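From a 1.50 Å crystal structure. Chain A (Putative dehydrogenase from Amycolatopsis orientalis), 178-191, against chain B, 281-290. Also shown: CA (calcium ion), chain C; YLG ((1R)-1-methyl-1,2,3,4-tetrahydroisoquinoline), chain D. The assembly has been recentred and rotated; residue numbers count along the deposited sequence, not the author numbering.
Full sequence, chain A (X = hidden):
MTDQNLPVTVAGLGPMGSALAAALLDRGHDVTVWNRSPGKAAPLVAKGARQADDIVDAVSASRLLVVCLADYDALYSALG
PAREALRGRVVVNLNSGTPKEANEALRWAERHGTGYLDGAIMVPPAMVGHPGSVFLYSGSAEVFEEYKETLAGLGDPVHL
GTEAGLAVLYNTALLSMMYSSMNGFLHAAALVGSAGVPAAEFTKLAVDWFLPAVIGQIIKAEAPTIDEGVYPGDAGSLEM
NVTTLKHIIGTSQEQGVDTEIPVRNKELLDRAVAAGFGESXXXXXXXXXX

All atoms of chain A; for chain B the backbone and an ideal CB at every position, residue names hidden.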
# COMPACT_ATOMS: atom_id res chain seq x y z
N MET A 178 -3.69 -0.10 6.10
CA MET A 178 -3.10 1.24 6.06
C MET A 178 -1.84 1.31 6.90
O MET A 178 -0.80 1.87 6.51
CB MET A 178 -4.10 2.26 6.50
CG MET A 178 -3.49 3.63 6.40
SD MET A 178 -4.81 4.86 6.52
CE MET A 178 -3.80 6.38 6.55
N TYR A 179 -1.86 0.75 8.12
CA TYR A 179 -0.66 0.87 8.99
C TYR A 179 0.53 0.18 8.33
O TYR A 179 1.66 0.72 8.24
CB TYR A 179 -0.86 0.31 10.40
CG TYR A 179 -1.66 1.21 11.31
CD1 TYR A 179 -1.06 2.40 11.74
CD2 TYR A 179 -2.98 0.93 11.65
CE1 TYR A 179 -1.78 3.28 12.53
CE2 TYR A 179 -3.71 1.80 12.39
CZ TYR A 179 -3.10 2.98 12.81
OH TYR A 179 -3.89 3.86 13.58
N SER A 180 0.30 -1.02 7.79
CA SER A 180 1.43 -1.76 7.15
C SER A 180 1.92 -1.02 5.89
O SER A 180 3.13 -0.91 5.62
CB SER A 180 0.96 -3.14 6.79
OG SER A 180 0.92 -3.96 7.91
N SER A 181 0.97 -0.58 5.07
CA SER A 181 1.34 0.16 3.84
C SER A 181 2.08 1.44 4.12
O SER A 181 3.11 1.77 3.46
CB SER A 181 0.04 0.49 3.07
OG SER A 181 -0.56 -0.72 2.69
N MET A 182 1.68 2.21 5.12
CA MET A 182 2.32 3.42 5.47
C MET A 182 3.72 3.14 6.00
O MET A 182 4.63 3.84 5.64
CB MET A 182 1.56 4.21 6.56
CG MET A 182 2.10 5.53 6.89
SD MET A 182 1.99 6.62 5.43
CE MET A 182 0.49 6.34 5.07
N ASN A 183 3.87 2.09 6.81
CA ASN A 183 5.20 1.73 7.30
C ASN A 183 6.12 1.39 6.12
O ASN A 183 7.31 1.69 6.15
CB ASN A 183 5.10 0.63 8.35
CG ASN A 183 4.46 1.09 9.64
OD1 ASN A 183 3.97 0.17 10.39
ND2 ASN A 183 4.33 2.29 9.84
N GLY A 184 5.59 0.60 5.17
CA GLY A 184 6.35 0.28 3.98
C GLY A 184 6.76 1.50 3.23
O GLY A 184 7.94 1.62 2.83
N PHE A 185 5.86 2.46 3.03
CA PHE A 185 6.26 3.69 2.39
C PHE A 185 7.36 4.42 3.16
O PHE A 185 8.29 4.94 2.55
CB PHE A 185 5.06 4.62 2.14
CG PHE A 185 5.48 5.97 1.72
CD1 PHE A 185 5.81 6.20 0.36
CD2 PHE A 185 5.65 7.00 2.60
CE1 PHE A 185 6.32 7.43 -0.03
CE2 PHE A 185 6.12 8.23 2.19
CZ PHE A 185 6.52 8.44 0.91
N LEU A 186 7.20 4.51 4.48
CA LEU A 186 8.18 5.27 5.27
C LEU A 186 9.53 4.58 5.30
O LEU A 186 10.56 5.25 5.24
CB LEU A 186 7.64 5.43 6.72
CG LEU A 186 6.45 6.35 6.79
CD1 LEU A 186 5.85 6.30 8.19
CD2 LEU A 186 6.68 7.79 6.38
N HIS A 187 9.58 3.24 5.27
CA HIS A 187 10.84 2.55 5.18
C HIS A 187 11.53 2.83 3.82
O HIS A 187 12.74 3.10 3.75
CB HIS A 187 10.70 1.02 5.40
CG HIS A 187 12.00 0.36 5.48
ND1 HIS A 187 12.59 -0.37 4.47
CD2 HIS A 187 12.89 0.43 6.50
CE1 HIS A 187 13.80 -0.74 4.88
NE2 HIS A 187 14.00 -0.23 6.08
N ALA A 188 10.72 2.78 2.76
CA ALA A 188 11.17 3.14 1.44
C ALA A 188 11.71 4.56 1.37
O ALA A 188 12.76 4.84 0.76
CB ALA A 188 10.07 2.95 0.48
N ALA A 189 10.99 5.50 1.98
CA ALA A 189 11.39 6.89 2.04
C ALA A 189 12.69 7.05 2.79
O ALA A 189 13.54 7.83 2.41
CB ALA A 189 10.25 7.76 2.56
N ALA A 190 12.84 6.34 3.87
CA ALA A 190 14.14 6.36 4.57
C ALA A 190 15.27 5.83 3.69
O ALA A 190 16.37 6.42 3.74
CB ALA A 190 14.00 5.61 5.85
N LEU A 191 15.03 4.77 2.95
CA LEU A 191 16.05 4.23 2.03
C LEU A 191 16.44 5.21 1.00
O LEU A 191 17.62 5.51 0.85
CB LEU A 191 15.58 2.93 1.38
CG LEU A 191 15.65 1.70 2.23
CD1 LEU A 191 14.83 0.56 1.65
CD2 LEU A 191 17.14 1.32 2.35
N UNK B 281 3.54 13.54 15.15
CA UNK B 281 2.58 12.81 14.32
C UNK B 281 3.11 11.38 14.06
O UNK B 281 4.26 11.07 14.36
CB UNK B 281 2.34 13.55 13.00
N UNK B 282 2.25 10.58 13.49
CA UNK B 282 2.55 9.18 13.18
C UNK B 282 3.84 9.08 12.42
O UNK B 282 4.68 8.23 12.61
CB UNK B 282 1.42 8.54 12.38
N UNK B 283 4.00 9.98 11.44
CA UNK B 283 5.07 9.93 10.43
C UNK B 283 6.45 10.13 11.00
O UNK B 283 7.42 9.74 10.40
CB UNK B 283 4.82 10.99 9.35
N UNK B 284 6.53 10.67 12.26
CA UNK B 284 7.77 10.78 12.95
C UNK B 284 8.50 9.45 13.22
O UNK B 284 9.71 9.46 13.42
CB UNK B 284 7.51 11.50 14.27
N UNK B 285 7.74 8.36 13.10
CA UNK B 285 8.34 6.99 13.24
C UNK B 285 9.47 6.79 12.28
O UNK B 285 10.43 6.10 12.57
CB UNK B 285 7.29 5.90 13.01
N UNK B 286 9.46 7.51 11.12
CA UNK B 286 10.52 7.40 10.20
C UNK B 286 11.90 7.80 10.78
O UNK B 286 12.98 7.33 10.34
CB UNK B 286 10.18 8.26 8.98
N UNK B 287 11.91 8.70 11.79
CA UNK B 287 13.22 9.12 12.33
C UNK B 287 14.03 8.10 13.05
O UNK B 287 15.26 8.19 12.97
CB UNK B 287 13.01 10.29 13.29
N UNK B 288 13.39 7.08 13.54
CA UNK B 288 14.08 5.90 14.13
C UNK B 288 14.78 5.12 13.02
O UNK B 288 15.57 4.23 13.36
CB UNK B 288 13.10 4.99 14.87
N UNK B 289 14.40 5.32 11.75
CA UNK B 289 14.94 4.43 10.66
C UNK B 289 15.94 5.07 9.77
O UNK B 289 16.62 4.35 9.01
CB UNK B 289 13.80 3.92 9.77
N UNK B 290 16.00 6.40 9.71
CA UNK B 290 16.86 7.09 8.78
C UNK B 290 18.31 6.74 9.04
O UNK B 290 19.06 6.75 7.98
OXT UNK B 290 18.81 6.35 10.11
CB UNK B 290 16.65 8.60 8.87
CA CA C . 21.17 6.44 9.01
C4 YLG D . -4.79 5.10 10.39
C14 YLG D . -3.49 5.53 10.13
C5 YLG D . -3.01 6.86 10.31
C6 YLG D . -1.74 7.29 10.03
C11 YLG D . -0.92 6.29 9.57
C8 YLG D . -4.17 9.00 9.67
C10 YLG D . -3.88 7.94 10.78
C12 YLG D . -1.36 4.96 9.38
C13 YLG D . -2.64 4.52 9.68
N2 YLG D . -5.13 7.36 11.30
C3 YLG D . -5.81 6.29 10.62

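Chain A presents one side of a continuous helix, on which A:Met182, A:Leu186 and A:Ala190 point their CA-to-CB bonds toward chain B. Chain B answers with a 3-10 segment over 282-288, followed by the chain terminus.

Position 281 has extended backbone angles (-78/171) and an ideal CB with nothing of chain A within 5.5 Å, so this contact barely constrains it. It is B:Ser281, whose carbonyl O accepts a hydrogen bond from the side chain at 284.

At 282, CA-to-CB points toward the helix, yet the ideal CB again has no chain A atom within 5.5 Å. A small side chain would leave the gap open; a long or aromatic one could cross it to A:Tyr179, A:Met182, A:Asn183 and the bound tetrahydroisoquinoline. The deposited B:Tyr282 (chi1 t) does so. Its CE2 lies 3.5 Å from A:Tyr179 CE1, with ring planes at 45°, and its CE1 lies 3.9 Å from A:Met182 CG. The ligand covers one ring face, with YLG C11 3.6 Å from B:Tyr282 CD1. The hydroxyl OH reaches the amide end of A:Asn183, whose modelled orientation is doubtful, so that polar contact remains open.

Position 283 points sideways, its ideal CB 4.7 Å from A:Leu186 CD2. Several apolar residues would fit, and a long one could run along the helix toward A:Met182. B:Tyr283, with chi1 m, brings its ring edge to the sulfur: A:Met182 SD is 3.6 Å from B:Tyr283 CE1 and 86° off the ring normal. Its OH approaches YLG C6 at 3.7 Å.

Position 284 points away from chain A, so a small or polar residue is acceptable. B:Ser284 turns its hydroxyl back on its own chain, OG donating to B:Ser281 O at 2.8 Å.

At 285, CB is directed toward A:Leu186 CD1, 5.0 Å away, which suits a modest aliphatic group. B:Val285 supplies it, with CG1 3.7 Å from A:Leu186 CD1.

Position 286 also points toward the helix, its ideal CB 4.4 Å from A:Leu186 CD2. The visible surroundings are leucine and alanine carbons together with the carbonyl oxygen of A:Leu186, already engaged by A:Ala190 N in the helix, favouring an aliphatic chain such as Leu, Ile or Met. B:Ile286 extends (chi1 t, chi2 t), placing CD1 3.4 Å from A:Leu186 O and 4.0 Å from A:Ala189 CB, and CG1 4.0 Å from A:Ala190 CB.

Positions 287 and 288 have no chain A atom near their ideal CBs and tolerate many residues, polar ones included. They are B:Glu287, which pairs with 290, and B:Leu288.

At 289, CA-to-CB points toward the helix, the ideal CB 4.3 Å from A:Ala190 CB and 4.9 Å from A:His187 CD2. The surface running back over A:His187, A:Leu186 and A:Asn183 could be covered by a broad apolar or aromatic side chain. B:Trp289 spreads back along the helix, its CZ3 3.7 Å from both A:Leu186 CB and A:His187 N.

Position 290 points sideways, its ideal CB 5.0 Å from A:Ala190 CB. Its terminal carboxylate binds calcium (CA) through O (2.4 Å) and OXT (2.6 Å); these main-chain contacts do not select a side chain, and many residues, long polar ones included, would suit. B:Arg290 forms a salt bridge, NE to B:Glu287 OE2 at 2.8 Å.

Chain B (281-290) SYYSVIELWR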
# COMPACT_ATOMS: atom_id res chain seq x y z
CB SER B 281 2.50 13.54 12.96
OG SER B 281 3.74 13.30 12.24
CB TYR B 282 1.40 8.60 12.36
CG TYR B 282 1.65 7.14 12.06
CD1 TYR B 282 2.40 6.71 10.97
CD2 TYR B 282 1.09 6.16 12.87
CE1 TYR B 282 2.69 5.39 10.76
CE2 TYR B 282 1.34 4.84 12.65
CZ TYR B 282 2.20 4.43 11.63
OH TYR B 282 2.42 3.09 11.44
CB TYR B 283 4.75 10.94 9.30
CG TYR B 283 3.37 10.77 8.81
CD1 TYR B 283 3.00 9.66 8.02
CD2 TYR B 283 2.33 11.60 9.24
CE1 TYR B 283 1.68 9.44 7.69
CE2 TYR B 283 0.99 11.34 8.88
CZ TYR B 283 0.69 10.28 8.13
OH TYR B 283 -0.59 10.03 7.75
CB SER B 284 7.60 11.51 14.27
OG SER B 284 6.90 10.72 15.20
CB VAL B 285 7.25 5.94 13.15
CG1 VAL B 285 6.76 5.76 11.73
CG2 VAL B 285 7.74 4.63 13.69
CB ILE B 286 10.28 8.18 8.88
CG1 ILE B 286 11.24 7.74 7.71
CG2 ILE B 286 10.38 9.70 9.11
CD1 ILE B 286 10.88 8.47 6.41
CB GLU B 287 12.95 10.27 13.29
CG GLU B 287 12.51 11.50 12.60
CD GLU B 287 13.56 12.10 11.68
OE1 GLU B 287 14.76 12.18 12.11
OE2 GLU B 287 13.18 12.46 10.56
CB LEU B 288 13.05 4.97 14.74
CG LEU B 288 12.15 5.36 15.90
CD1 LEU B 288 10.92 4.44 15.95
CD2 LEU B 288 12.99 5.32 17.16
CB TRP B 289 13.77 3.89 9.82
CG TRP B 289 12.67 3.25 10.58
CD1 TRP B 289 12.77 2.72 11.84
CD2 TRP B 289 11.35 3.04 10.17
NE1 TRP B 289 11.55 2.20 12.22
CE2 TRP B 289 10.64 2.40 11.24
CE3 TRP B 289 10.62 3.35 9.01
CZ2 TRP B 289 9.27 2.14 11.17
CZ3 TRP B 289 9.33 3.03 8.93
CH2 TRP B 289 8.61 2.48 9.99
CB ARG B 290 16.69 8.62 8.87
CG ARG B 290 15.40 9.12 8.43
CD ARG B 290 15.38 10.63 8.47
NE ARG B 290 14.12 11.30 8.23
CZ ARG B 290 13.59 11.41 7.00
NH1 ARG B 290 14.18 10.79 5.95
NH2 ARG B 290 12.45 12.07 6.88
O HOH W 1 23.48 6.05 9.40
O HOH W 2 21.79 6.53 6.59
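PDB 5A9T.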